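Local coordinates for formiminoglutamase (Trypanosoma cruzi, PDB 4MYK), which catalyses hydrolysis of N-formimino-L-glutamate to glutamate and formamide with manganese, in a fold like that of arginase, at residues E41-N46 / D146-V151; V140-V145 / T164-L169; F180-C185 / Q196-H201; F235-L240 / P246-P251. The protein carries 1 engineered substitution. All blocks are in the same frame, centred on the assembly; numbering follows the deposited sequence.

Contact 1. Residues E41-N46 / D146-V151; sequences EGCVRN and DSHLDV. With MN (manganese (II) ion), chain C.
Beside the binuclear manganese site, the sulfur of C43 rests obliquely against the imidazole of H148, with SG 4.1 Å from the ring centroid and 3.7 Å from CE1. C43 SG is anti to its backbone N (chi1 -157°), which sends it toward the histidine, and it is disulfide-bonded to C250. H148 ND1 binds the manganese at 2.3 Å, and S147 OG lies over one face of the ring, offset toward the rim. D146 OD1 binds the same ion at 2.2 Å and also accepts the backbone N-H of H148, an Asx turn in which the donor stands well above the carboxylate plane. D236, D238 and a water complete this metal; D146 also bridges to the second manganese. Both segments are loops that leave strands 32-37 and 141-145 of the parallel sheet of the arginase/deacetylase fold, the usual place of its metal site. Further out, N46 and D150 approach from opposite directions, amide and carboxylate planes 52° apart and D150 OD2 2.7 Å from N46 ND2. R45 sets one guanidinium face toward the same oxygen, a long salt bridge of 3.9 Å from NH1 to D150 OD2 that rests on charge alone. D150, a manganese ligand in another structure of this enzyme, binds no metal here; its OD1 pairs with R152.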
loop_
_atom_site.group_PDB
_atom_site.type_symbol
_atom_site.label_atom_id
_atom_site.label_comp_id
_atom_site.label_asym_id
_atom_site.label_seq_id
_atom_site.Cartn_x
_atom_site.Cartn_y
_atom_site.Cartn_z
ATOM N N GLU A 41 5.073 -9.780 -25.156
ATOM C CA GLU A 41 3.767 -10.418 -25.344
ATOM C C GLU A 41 3.137 -11.100 -24.122
ATOM O O GLU A 41 3.726 -11.976 -23.487
ATOM C CB GLU A 41 3.802 -11.361 -26.545
ATOM C CG GLU A 41 3.948 -10.640 -27.883
ATOM C CD GLU A 41 5.377 -10.165 -28.181
ATOM O OE1 GLU A 41 6.302 -10.524 -27.421
ATOM O OE2 GLU A 41 5.568 -9.439 -29.188
ATOM N N GLY A 42 1.913 -10.679 -23.821
ATOM C CA GLY A 42 1.156 -11.180 -22.693
ATOM C C GLY A 42 0.017 -10.220 -22.427
ATOM O O GLY A 42 -0.819 -9.986 -23.292
ATOM N N CYS A 43 0.004 -9.634 -21.236
ATOM C CA CYS A 43 -1.098 -8.766 -20.821
ATOM C C CYS A 43 -1.137 -7.413 -21.550
ATOM O O CYS A 43 -2.160 -6.717 -21.526
ATOM C CB CYS A 43 -1.085 -8.565 -19.301
ATOM S SG CYS A 43 -2.679 -8.092 -18.641
ATOM N N VAL A 44 -0.029 -7.042 -22.192
ATOM C CA VAL A 44 -0.028 -5.871 -23.082
ATOM C C VAL A 44 -1.130 -6.022 -24.136
ATOM O O VAL A 44 -1.648 -5.037 -24.664
ATOM C CB VAL A 44 1.346 -5.649 -23.773
ATOM C CG1 VAL A 44 1.687 -6.807 -24.693
ATOM C CG2 VAL A 44 1.342 -4.342 -24.549
ATOM N N ARG A 45 -1.482 -7.271 -24.423
ATOM C CA ARG A 45 -2.550 -7.587 -25.357
ATOM C C ARG A 45 -3.912 -7.204 -24.772
ATOM O O ARG A 45 -4.737 -6.585 -25.449
ATOM C CB ARG A 45 -2.511 -9.078 -25.695
ATOM C CG ARG A 45 -3.845 -9.800 -25.551
ATOM C CD ARG A 45 -3.666 -11.166 -24.882
ATOM N NE ARG A 45 -4.392 -12.232 -25.577
ATOM C CZ ARG A 45 -4.243 -13.532 -25.330
ATOM N NH1 ARG A 45 -3.399 -13.947 -24.393
ATOM N NH2 ARG A 45 -4.943 -14.421 -26.021
ATOM N N ASN A 46 -4.125 -7.563 -23.506
ATOM C CA ASN A 46 -5.391 -7.330 -22.817
ATOM C C ASN A 46 -5.390 -6.010 -22.054
ATOM O O ASN A 46 -5.708 -5.970 -20.864
ATOM C CB ASN A 46 -5.698 -8.486 -21.862
ATOM C CG ASN A 46 -5.491 -9.842 -22.509
ATOM O OD1 ASN A 46 -6.110 -10.153 -23.529
ATOM N ND2 ASN A 46 -4.606 -10.656 -21.928
ATOM N N ASP A 146 -1.831 -15.483 -10.731
ATOM C CA ASP A 146 -2.216 -14.498 -11.716
ATOM C C ASP A 146 -3.568 -13.936 -11.335
ATOM O O ASP A 146 -4.479 -14.693 -11.010
ATOM C CB ASP A 146 -2.294 -15.181 -13.077
ATOM C CG ASP A 146 -2.314 -14.210 -14.212
ATOM O OD1 ASP A 146 -2.476 -12.998 -13.964
ATOM O OD2 ASP A 146 -2.160 -14.670 -15.356
ATOM N N SER A 147 -3.690 -12.608 -11.357
ATOM C CA SER A 147 -4.970 -11.953 -11.084
ATOM C C SER A 147 -5.901 -12.169 -12.266
ATOM O O SER A 147 -7.106 -11.947 -12.182
ATOM C CB SER A 147 -4.788 -10.458 -10.802
ATOM O OG SER A 147 -4.256 -9.762 -11.914
ATOM N N HIS A 148 -5.310 -12.608 -13.371
ATOM C CA HIS A 148 -6.031 -12.850 -14.609
ATOM C C HIS A 148 -6.201 -14.348 -14.846
ATOM O O HIS A 148 -5.370 -15.171 -14.449
ATOM C CB HIS A 148 -5.319 -12.196 -15.809
ATOM C CG HIS A 148 -5.120 -10.719 -15.663
ATOM N ND1 HIS A 148 -3.893 -10.156 -15.398
ATOM C CD2 HIS A 148 -5.997 -9.689 -15.729
ATOM C CE1 HIS A 148 -4.018 -8.843 -15.310
ATOM N NE2 HIS A 148 -5.288 -8.533 -15.504
ATOM N N LEU A 149 -7.315 -14.680 -15.479
ATOM C CA LEU A 149 -7.596 -16.023 -15.933
ATOM C C LEU A 149 -8.025 -15.864 -17.387
ATOM O O LEU A 149 -9.210 -15.725 -17.689
ATOM C CB LEU A 149 -8.683 -16.643 -15.049
ATOM C CG LEU A 149 -9.685 -17.677 -15.555
ATOM C CD1 LEU A 149 -9.077 -18.646 -16.569
ATOM C CD2 LEU A 149 -10.280 -18.411 -14.354
ATOM N N ASP A 150 -7.032 -15.844 -18.275
ATOM C CA ASP A 150 -7.235 -15.556 -19.694
ATOM C C ASP A 150 -6.871 -16.771 -20.539
ATOM O O ASP A 150 -5.696 -17.124 -20.677
ATOM C CB ASP A 150 -6.395 -14.346 -20.106
ATOM C CG ASP A 150 -6.645 -13.919 -21.531
ATOM O OD1 ASP A 150 -7.273 -14.685 -22.287
ATOM O OD2 ASP A 150 -6.203 -12.815 -21.900
ATOM N N VAL A 151 -7.879 -17.423 -21.104
ATOM C CA VAL A 151 -7.623 -18.695 -21.748
ATOM C C VAL A 151 -8.414 -18.868 -23.041
ATOM O O VAL A 151 -8.957 -19.934 -23.300
ATOM C CB VAL A 151 -7.876 -19.864 -20.763
ATOM C CG1 VAL A 151 -7.276 -21.141 -21.290
ATOM C CG2 VAL A 151 -7.265 -19.549 -19.405
HETATM MN MN MN C . -1.903 -11.214 -15.076
HETATM O O HOH W 1 -2.111 -11.693 -17.420
#

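Contact 2. Residues V140-V145 / T164-L169; sequences VGVINV and TPFRQL
The F166 ring packs against V142 and N144 where helix 165-170, the connection in the beta-alpha-beta crossover between strands 141-145 and 180-185, lies against the parallel sheet. V142 and N144, two positions apart on strand 141-145, both point toward the helix, while I143 between them points away to helix 216-227. A CH-pi contact leads: N144 CB sits over one face of the phenyl, 4.0 Å from the F166 ring centroid and offset toward the rim. The N144 amide is also stacked on the ring, their planes 29° apart, though its exact spacing is doubtful. Polar bonding at the far end of N144 goes elsewhere. With CG anti to its backbone N (chi1 -178°), the side chain carries its amide out to where ND2 donates to E182 OE1 and, weakly, to the manganese ligand D146 at OD2, so this buried amide is a second-shell group of the metal site. No hydrogen bond joins strand to helix. Within the first turn of the helix the backbone bonds are themselves weak, R167 N to T164 O being 3.3 Å. Apolar contact finishes the interface, V142 CG1 meeting F166 CE1 obliquely at 3.9 Å.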
loop_
_atom_site.group_PDB
_atom_site.type_symbol
_atom_site.label_atom_id
_atom_site.label_comp_id
_atom_site.label_asym_id
_atom_site.label_seq_id
_atom_site.Cartn_x
_atom_site.Cartn_y
_atom_site.Cartn_z
ATOM N N VAL A 140 3.132 -33.943 -15.025
ATOM C CA VAL A 140 3.410 -32.551 -14.708
ATOM C C VAL A 140 2.218 -31.872 -14.038
ATOM O O VAL A 140 1.069 -32.097 -14.414
ATOM C CB VAL A 140 3.799 -31.754 -15.973
ATOM C CG1 VAL A 140 3.985 -30.273 -15.645
ATOM C CG2 VAL A 140 5.049 -32.330 -16.603
ATOM N N GLY A 141 2.514 -31.052 -13.033
ATOM C CA GLY A 141 1.539 -30.159 -12.435
ATOM C C GLY A 141 1.878 -28.704 -12.739
ATOM O O GLY A 141 3.035 -28.356 -12.949
ATOM N N VAL A 142 0.864 -27.850 -12.774
ATOM C CA VAL A 142 1.064 -26.437 -13.102
ATOM C C VAL A 142 0.203 -25.514 -12.229
ATOM O O VAL A 142 -1.001 -25.733 -12.074
ATOM C CB VAL A 142 0.777 -26.146 -14.611
ATOM C CG1 VAL A 142 0.965 -24.643 -14.941
ATOM C CG2 VAL A 142 1.646 -27.014 -15.507
ATOM N N ILE A 143 0.832 -24.491 -11.654
ATOM C CA ILE A 143 0.086 -23.434 -10.973
ATOM C C ILE A 143 0.335 -22.054 -11.597
ATOM O O ILE A 143 1.484 -21.627 -11.764
ATOM C CB ILE A 143 0.328 -23.420 -9.434
ATOM C CG1 ILE A 143 -0.399 -22.237 -8.783
ATOM C CG2 ILE A 143 1.822 -23.419 -9.098
ATOM C CD1 ILE A 143 -0.349 -22.260 -7.259
ATOM N N ASN A 144 -0.754 -21.382 -11.970
ATOM C CA ASN A 144 -0.700 -20.016 -12.478
ATOM C C ASN A 144 -1.145 -19.033 -11.389
ATOM O O ASN A 144 -2.343 -18.912 -11.097
ATOM C CB ASN A 144 -1.562 -19.878 -13.758
ATOM C CG ASN A 144 -1.521 -18.471 -14.374
ATOM O OD1 ASN A 144 -0.537 -17.744 -14.251
ATOM N ND2 ASN A 144 -2.597 -18.096 -15.044
ATOM N N VAL A 145 -0.162 -18.368 -10.778
ATOM C CA VAL A 145 -0.398 -17.242 -9.877
ATOM C C VAL A 145 -0.601 -15.991 -10.728
ATOM O O VAL A 145 0.341 -15.500 -11.371
ATOM C CB VAL A 145 0.791 -17.002 -8.910
ATOM C CG1 VAL A 145 0.474 -15.844 -7.933
ATOM C CG2 VAL A 145 1.134 -18.285 -8.154
ATOM N N THR A 164 -2.405 -16.500 -25.082
ATOM C CA THR A 164 -3.034 -17.277 -24.005
ATOM C C THR A 164 -2.287 -18.572 -23.662
ATOM O O THR A 164 -2.681 -19.662 -24.088
ATOM C CB THR A 164 -4.524 -17.578 -24.295
ATOM O OG1 THR A 164 -5.281 -16.356 -24.253
ATOM C CG2 THR A 164 -5.074 -18.503 -23.245
ATOM N N PRO A 165 -1.203 -18.455 -22.877
ATOM C CA PRO A 165 -0.270 -19.561 -22.596
ATOM C C PRO A 165 -0.884 -20.818 -21.951
ATOM O O PRO A 165 -0.385 -21.922 -22.174
ATOM C CB PRO A 165 0.755 -18.929 -21.638
ATOM C CG PRO A 165 0.112 -17.664 -21.135
ATOM C CD PRO A 165 -0.784 -17.198 -22.232
ATOM N N PHE A 166 -1.942 -20.662 -21.165
ATOM C CA PHE A 166 -2.454 -21.798 -20.408
ATOM C C PHE A 166 -3.574 -22.521 -21.134
ATOM O O PHE A 166 -3.879 -23.675 -20.849
ATOM C CB PHE A 166 -2.818 -21.370 -18.987
ATOM C CG PHE A 166 -1.625 -20.922 -18.202
ATOM C CD1 PHE A 166 -0.675 -21.845 -17.798
ATOM C CD2 PHE A 166 -1.412 -19.588 -17.925
ATOM C CE1 PHE A 166 0.431 -21.454 -17.101
ATOM C CE2 PHE A 166 -0.287 -19.188 -17.222
ATOM C CZ PHE A 166 0.626 -20.120 -16.807
ATOM N N ARG A 167 -4.166 -21.838 -22.097
ATOM C CA ARG A 167 -5.016 -22.514 -23.058
ATOM C C ARG A 167 -4.154 -23.563 -23.729
ATOM O O ARG A 167 -4.544 -24.721 -23.824
ATOM C CB ARG A 167 -5.581 -21.519 -24.083
ATOM C CG ARG A 167 -6.432 -22.117 -25.198
ATOM C CD ARG A 167 -7.349 -23.218 -24.702
ATOM N NE ARG A 167 -8.769 -22.865 -24.738
ATOM C CZ ARG A 167 -9.424 -22.397 -25.801
ATOM N NH1 ARG A 167 -8.802 -22.185 -26.954
ATOM N NH2 ARG A 167 -10.717 -22.127 -25.704
ATOM N N GLN A 168 -2.964 -23.149 -24.155
ATOM C CA GLN A 168 -2.049 -24.018 -24.889
ATOM C C GLN A 168 -1.692 -25.247 -24.099
ATOM O O GLN A 168 -1.556 -26.333 -24.649
ATOM C CB GLN A 168 -0.764 -23.281 -25.254
ATOM C CG GLN A 168 -0.947 -22.307 -26.378
ATOM C CD GLN A 168 0.339 -21.636 -26.784
ATOM O OE1 GLN A 168 0.482 -20.421 -26.645
ATOM N NE2 GLN A 168 1.284 -22.419 -27.302
ATOM N N LEU A 169 -1.522 -25.073 -22.800
ATOM C CA LEU A 169 -1.133 -26.194 -21.978
ATOM C C LEU A 169 -2.341 -27.104 -21.684
ATOM O O LEU A 169 -2.233 -28.328 -21.739
ATOM C CB LEU A 169 -0.384 -25.700 -20.733
ATOM C CG LEU A 169 0.833 -24.826 -21.128
ATOM C CD1 LEU A 169 1.423 -24.024 -19.955
ATOM C CD2 LEU A 169 1.949 -25.626 -21.868
#

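Contact 3. Residues F180-C185 / Q196-H201; sequences FVEFAC and QYVRDH
V198 spreads its two methyl groups over two residues of strand 180-185, CG1 going to F180 and CG2 to E182. The F180 ring receives it at the edge: CG1 of V198 lies near the ring plane, 4.2 Å from CD2 of F180. E182 crosses the valine obliquely, and its OE2 comes within 3.9 Å of V198 CG2. Because CG1 of V198 is anti to the backbone N (chi1 171°) and CG2 anti to the carbonyl carbon, the branches part and each meets a different neighbour. The E182 chain bends at chi2 (-84°), which turns its carboxylate toward N144 on the neighbouring strand; the buried OE1 accepts a hydrogen bond from N144 ND2, while OE2 is the oxygen that meets the valine. No hydrogen bond crosses between the segments. Just past the end of the helix, H201 ND1 donates back to Y197 O at 2.9 Å, and the carbonyl oxygen lies in the imidazole plane; the tyrosine ring makes a cation-pi contact with R167. Helix 192-200 is the connection of the beta-alpha-beta unit from strand 180-185 to strand 204-207, where V198 also touches L205; V181 points away from it, and V181 and F183 both touch helix 216-227.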
loop_
_atom_site.group_PDB
_atom_site.type_symbol
_atom_site.label_atom_id
_atom_site.label_comp_id
_atom_site.label_asym_id
_atom_site.label_seq_id
_atom_site.Cartn_x
_atom_site.Cartn_y
_atom_site.Cartn_z
ATOM N N PHE A 180 -4.003 -28.601 -12.591
ATOM C CA PHE A 180 -3.839 -27.193 -12.924
ATOM C C PHE A 180 -4.608 -26.280 -11.973
ATOM O O PHE A 180 -5.806 -26.436 -11.765
ATOM C CB PHE A 180 -4.229 -26.921 -14.379
ATOM C CG PHE A 180 -4.197 -25.471 -14.746
ATOM C CD1 PHE A 180 -3.009 -24.769 -14.738
ATOM C CD2 PHE A 180 -5.353 -24.810 -15.104
ATOM C CE1 PHE A 180 -2.982 -23.427 -15.073
ATOM C CE2 PHE A 180 -5.326 -23.468 -15.443
ATOM C CZ PHE A 180 -4.141 -22.781 -15.429
ATOM N N VAL A 181 -3.900 -25.324 -11.390
ATOM C CA VAL A 181 -4.522 -24.375 -10.479
ATOM C C VAL A 181 -4.311 -22.928 -10.938
ATOM O O VAL A 181 -3.197 -22.519 -11.266
ATOM C CB VAL A 181 -4.013 -24.550 -9.035
ATOM C CG1 VAL A 181 -4.631 -23.501 -8.126
ATOM C CG2 VAL A 181 -4.319 -25.949 -8.536
ATOM N N GLU A 182 -5.408 -22.179 -10.985
ATOM C CA GLU A 182 -5.372 -20.734 -11.151
ATOM C C GLU A 182 -5.379 -20.167 -9.746
ATOM O O GLU A 182 -6.325 -20.384 -8.994
ATOM C CB GLU A 182 -6.606 -20.246 -11.906
ATOM C CG GLU A 182 -6.746 -20.797 -13.321
ATOM C CD GLU A 182 -5.948 -20.014 -14.355
ATOM O OE1 GLU A 182 -4.975 -19.329 -13.990
ATOM O OE2 GLU A 182 -6.298 -20.087 -15.552
ATOM N N PHE A 183 -4.318 -19.458 -9.390
ATOM C CA PHE A 183 -4.123 -19.027 -8.016
ATOM C C PHE A 183 -4.183 -17.514 -7.859
ATOM O O PHE A 183 -3.450 -16.788 -8.525
ATOM C CB PHE A 183 -2.783 -19.537 -7.504
ATOM C CG PHE A 183 -2.652 -19.479 -6.022
ATOM C CD1 PHE A 183 -2.167 -18.334 -5.398
ATOM C CD2 PHE A 183 -3.026 -20.559 -5.242
ATOM C CE1 PHE A 183 -2.055 -18.270 -4.026
ATOM C CE2 PHE A 183 -2.914 -20.504 -3.865
ATOM C CZ PHE A 183 -2.425 -19.363 -3.254
ATOM N N ALA A 184 -5.068 -17.055 -6.978
ATOM C CA ALA A 184 -5.241 -15.629 -6.694
ATOM C C ALA A 184 -5.822 -14.874 -7.877
ATOM O O ALA A 184 -5.534 -13.697 -8.076
ATOM C CB ALA A 184 -3.927 -14.998 -6.267
ATOM N N CYS A 185 -6.632 -15.560 -8.669
ATOM C CA CYS A 185 -7.360 -14.909 -9.742
ATOM C C CYS A 185 -8.497 -14.045 -9.170
ATOM O O CYS A 185 -8.989 -14.294 -8.065
ATOM C CB CYS A 185 -7.883 -15.947 -10.743
ATOM S SG CYS A 185 -8.702 -17.356 -9.976
ATOM N N GLN A 196 -15.424 -21.447 -16.919
ATOM C CA GLN A 196 -16.046 -22.643 -17.484
ATOM C C GLN A 196 -15.032 -23.589 -18.150
ATOM O O GLN A 196 -15.014 -24.785 -17.863
ATOM C CB GLN A 196 -17.132 -22.220 -18.475
ATOM C CG GLN A 196 -17.607 -23.309 -19.387
ATOM C CD GLN A 196 -18.735 -22.855 -20.295
ATOM O OE1 GLN A 196 -18.542 -22.674 -21.499
ATOM N NE2 GLN A 196 -19.920 -22.674 -19.723
ATOM N N TYR A 197 -14.183 -23.045 -19.022
ATOM C CA TYR A 197 -13.156 -23.834 -19.725
ATOM C C TYR A 197 -12.202 -24.588 -18.784
ATOM O O TYR A 197 -12.003 -25.792 -18.910
ATOM C CB TYR A 197 -12.353 -22.939 -20.688
ATOM C CG TYR A 197 -11.263 -23.670 -21.461
ATOM C CD1 TYR A 197 -9.925 -23.568 -21.095
ATOM C CD2 TYR A 197 -11.578 -24.471 -22.551
ATOM C CE1 TYR A 197 -8.929 -24.247 -21.799
ATOM C CE2 TYR A 197 -10.594 -25.151 -23.261
ATOM C CZ TYR A 197 -9.271 -25.037 -22.883
ATOM O OH TYR A 197 -8.297 -25.712 -23.601
ATOM N N VAL A 198 -11.594 -23.864 -17.855
ATOM C CA VAL A 198 -10.722 -24.470 -16.855
ATOM C C VAL A 198 -11.444 -25.557 -16.073
ATOM O O VAL A 198 -10.955 -26.679 -15.944
ATOM C CB VAL A 198 -10.229 -23.423 -15.831
ATOM C CG1 VAL A 198 -9.502 -24.111 -14.684
ATOM C CG2 VAL A 198 -9.347 -22.375 -16.501
ATOM N N ARG A 199 -12.609 -25.217 -15.533
ATOM C CA ARG A 199 -13.337 -26.159 -14.705
ATOM C C ARG A 199 -13.812 -27.350 -15.508
ATOM O O ARG A 199 -13.796 -28.474 -15.011
ATOM C CB ARG A 199 -14.469 -25.462 -13.959
ATOM C CG ARG A 199 -13.949 -24.734 -12.719
ATOM C CD ARG A 199 -14.867 -23.620 -12.275
ATOM N NE ARG A 199 -14.498 -23.111 -10.959
ATOM C CZ ARG A 199 -15.143 -22.133 -10.321
ATOM N NH1 ARG A 199 -16.197 -21.546 -10.885
ATOM N NH2 ARG A 199 -14.730 -21.742 -9.117
ATOM N N ASP A 200 -14.201 -27.109 -16.758
ATOM C CA ASP A 200 -14.569 -28.200 -17.664
ATOM C C ASP A 200 -13.367 -29.066 -18.037
ATOM O O ASP A 200 -13.511 -30.135 -18.623
ATOM C CB ASP A 200 -15.242 -27.668 -18.929
ATOM C CG ASP A 200 -16.722 -27.372 -18.725
ATOM O OD1 ASP A 200 -17.246 -27.609 -17.615
ATOM O OD2 ASP A 200 -17.359 -26.894 -19.684
ATOM N N HIS A 201 -12.179 -28.584 -17.704
ATOM C CA HIS A 201 -10.971 -29.366 -17.873
ATOM C C HIS A 201 -10.530 -29.905 -16.526
ATOM O O HIS A 201 -9.462 -30.496 -16.409
ATOM C CB HIS A 201 -9.861 -28.520 -18.503
ATOM C CG HIS A 201 -9.904 -28.487 -20.000
ATOM N ND1 HIS A 201 -10.709 -27.619 -20.704
ATOM C CD2 HIS A 201 -9.242 -29.221 -20.925
ATOM C CE1 HIS A 201 -10.546 -27.822 -21.999
ATOM N NE2 HIS A 201 -9.659 -28.785 -22.160
#

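Contact 4. Residues F235-L240 / P246-P251; sequences FDVDSL and PGVSCP. With MN (manganese (II) ion), chain C.
D238 OD2 is gripped twice: it binds the manganese at 2.4 Å and accepts a hydrogen bond of 2.6 Å from water 2. That water in turn accepts the backbone N-H of C250, tying the metal ligand to the loop across from it. D238 OD1 takes the same ion at 2.3 Å, so the carboxylate chelates it through both oxygens. This reach comes from CG standing between the backbone N and the carbonyl carbon (chi1 76°). D238 CB meanwhile packs on V248 CG2 at 3.6 Å and on the carbonyl oxygen of C250. A second water joins the backbones, donating to C250 O and weakly to D238 O. D236 and D238 form the aspartate pair placed just after a strand that is characteristic of arginase-family metal sites, here at the end of strand 231-236. D236 OD2 binds this manganese at 2.3 Å, and the residue is also a ligand of the second ion. Its OD1 accepts D238 N at 2.8 Å in an Asx turn, the N-H coming from the anti side, tilted 32° out of the carboxylate plane. The D236 carbonyl oxygen holds the short 3-10 turn that follows, taking both S239 N and, nearly along its axis, S239 OG at 2.7 Å. Beside the polar network the valines meet obliquely, V237 CG2 3.7 Å from V248 CG1.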
loop_
_atom_site.group_PDB
_atom_site.type_symbol
_atom_site.label_atom_id
_atom_site.label_comp_id
_atom_site.label_asym_id
_atom_site.label_seq_id
_atom_site.Cartn_x
_atom_site.Cartn_y
_atom_site.Cartn_z
ATOM N N PHE A 235 4.626 -17.466 -11.786
ATOM C CA PHE A 235 4.229 -16.321 -10.971
ATOM C C PHE A 235 4.078 -15.030 -11.758
ATOM O O PHE A 235 5.053 -14.303 -11.931
ATOM C CB PHE A 235 5.240 -16.087 -9.852
ATOM C CG PHE A 235 4.639 -15.474 -8.617
ATOM C CD1 PHE A 235 3.789 -14.388 -8.710
ATOM C CD2 PHE A 235 4.910 -16.000 -7.357
ATOM C CE1 PHE A 235 3.237 -13.827 -7.579
ATOM C CE2 PHE A 235 4.357 -15.433 -6.215
ATOM C CZ PHE A 235 3.522 -14.354 -6.329
ATOM N N ASP A 236 2.863 -14.736 -12.215
ATOM C CA ASP A 236 2.586 -13.443 -12.840
ATOM C C ASP A 236 2.585 -12.394 -11.742
ATOM O O ASP A 236 1.794 -12.483 -10.815
ATOM C CB ASP A 236 1.235 -13.461 -13.554
ATOM C CG ASP A 236 0.920 -12.144 -14.267
ATOM O OD1 ASP A 236 1.452 -11.080 -13.890
ATOM O OD2 ASP A 236 0.132 -12.181 -15.224
ATOM N N VAL A 237 3.478 -11.413 -11.833
ATOM C CA VAL A 237 3.615 -10.449 -10.744
ATOM C C VAL A 237 2.491 -9.390 -10.687
ATOM O O VAL A 237 2.391 -8.633 -9.709
ATOM C CB VAL A 237 5.031 -9.813 -10.690
ATOM C CG1 VAL A 237 6.070 -10.876 -10.400
ATOM C CG2 VAL A 237 5.355 -9.085 -11.981
ATOM N N ASP A 238 1.639 -9.351 -11.716
ATOM C CA ASP A 238 0.472 -8.470 -11.682
ATOM C C ASP A 238 -0.651 -9.077 -10.831
ATOM O O ASP A 238 -1.778 -8.569 -10.801
ATOM C CB ASP A 238 0.007 -8.071 -13.091
ATOM C CG ASP A 238 -0.752 -9.174 -13.815
ATOM O OD1 ASP A 238 -1.246 -10.121 -13.156
ATOM O OD2 ASP A 238 -0.869 -9.080 -15.060
ATOM N N SER A 239 -0.321 -10.166 -10.135
ATOM C CA SER A 239 -1.196 -10.757 -9.125
ATOM C C SER A 239 -1.006 -10.082 -7.759
ATOM O O SER A 239 -1.733 -10.362 -6.805
ATOM C CB SER A 239 -0.907 -12.245 -9.003
ATOM O OG SER A 239 0.402 -12.440 -8.527
ATOM N N LEU A 240 0.003 -9.221 -7.656
ATOM C CA LEU A 240 0.211 -8.420 -6.450
ATOM C C LEU A 240 -0.494 -7.084 -6.615
ATOM O O LEU A 240 -0.624 -6.570 -7.724
ATOM C CB LEU A 240 1.699 -8.152 -6.211
ATOM C CG LEU A 240 2.654 -9.226 -5.682
ATOM C CD1 LEU A 240 2.847 -10.363 -6.676
ATOM C CD2 LEU A 240 3.979 -8.555 -5.348
ATOM N N PRO A 246 3.634 -1.765 -8.485
ATOM C CA PRO A 246 3.052 -0.934 -9.555
ATOM C C PRO A 246 3.668 -1.154 -10.953
ATOM O O PRO A 246 3.023 -0.839 -11.956
ATOM C CB PRO A 246 3.297 0.499 -9.071
ATOM C CG PRO A 246 4.452 0.400 -8.150
ATOM C CD PRO A 246 4.357 -0.959 -7.486
ATOM N N GLY A 247 4.878 -1.701 -11.020
ATOM C CA GLY A 247 5.599 -1.783 -12.283
ATOM C C GLY A 247 5.327 -3.047 -13.073
ATOM O O GLY A 247 6.205 -3.909 -13.207
ATOM N N VAL A 248 4.103 -3.160 -13.588
ATOM C CA VAL A 248 3.671 -4.330 -14.341
ATOM C C VAL A 248 2.806 -3.799 -15.463
ATOM O O VAL A 248 2.441 -2.632 -15.447
ATOM C CB VAL A 248 2.866 -5.350 -13.471
ATOM C CG1 VAL A 248 3.681 -5.810 -12.268
ATOM C CG2 VAL A 248 1.546 -4.765 -13.022
ATOM N N SER A 249 2.498 -4.632 -16.449
ATOM C CA SER A 249 1.783 -4.156 -17.635
ATOM C C SER A 249 0.306 -3.939 -17.311
ATOM O O SER A 249 -0.323 -3.011 -17.816
ATOM C CB SER A 249 1.947 -5.139 -18.807
ATOM O OG SER A 249 3.301 -5.576 -18.934
ATOM N N CYS A 250 -0.238 -4.794 -16.452
ATOM C CA CYS A 250 -1.625 -4.679 -16.021
ATOM C C CYS A 250 -1.691 -4.521 -14.507
ATOM O O CYS A 250 -1.936 -5.491 -13.796
ATOM C CB CYS A 250 -2.423 -5.911 -16.453
ATOM S SG CYS A 250 -2.603 -6.095 -18.256
ATOM N N PRO A 251 -1.455 -3.291 -14.013
ATOM C CA PRO A 251 -1.466 -3.004 -12.571
ATOM C C PRO A 251 -2.768 -3.418 -11.861
ATOM O O PRO A 251 -3.882 -3.145 -12.347
ATOM C CB PRO A 251 -1.254 -1.486 -12.515
ATOM C CG PRO A 251 -0.497 -1.170 -13.779
ATOM C CD PRO A 251 -1.051 -2.112 -14.809
HETATM MN MN MN C . -1.903 -11.214 -15.076
HETATM O O HOH W 2 0.624 -7.444 -16.327
HETATM O O HOH W 3 -4.193 -6.952 -12.525
HETATM O O HOH W 1 -2.111 -11.693 -17.420
#

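How the contacts relate
From the N terminus, contact 1 closes the longest loop, bringing 41-46, after strand 32-37, to 146-151, after strand 141-145. Contact 2 crosses it: 140-145 starts before contact 1 has closed, and its partner 164-169 comes after. Contacts 3 and 4 follow in series, each closing a short loop, strand to helix and strand to loop. Strand 141-145 lies between strands 180-185 and 231-236, so contacts 2, 3 and 4 share one parallel sheet; N144 N meets V181 O and V145 O meets D236 N. Contacts 1 and 4 share the manganese, water 1 and the C43-C250 disulfide, which links loops far apart in sequence.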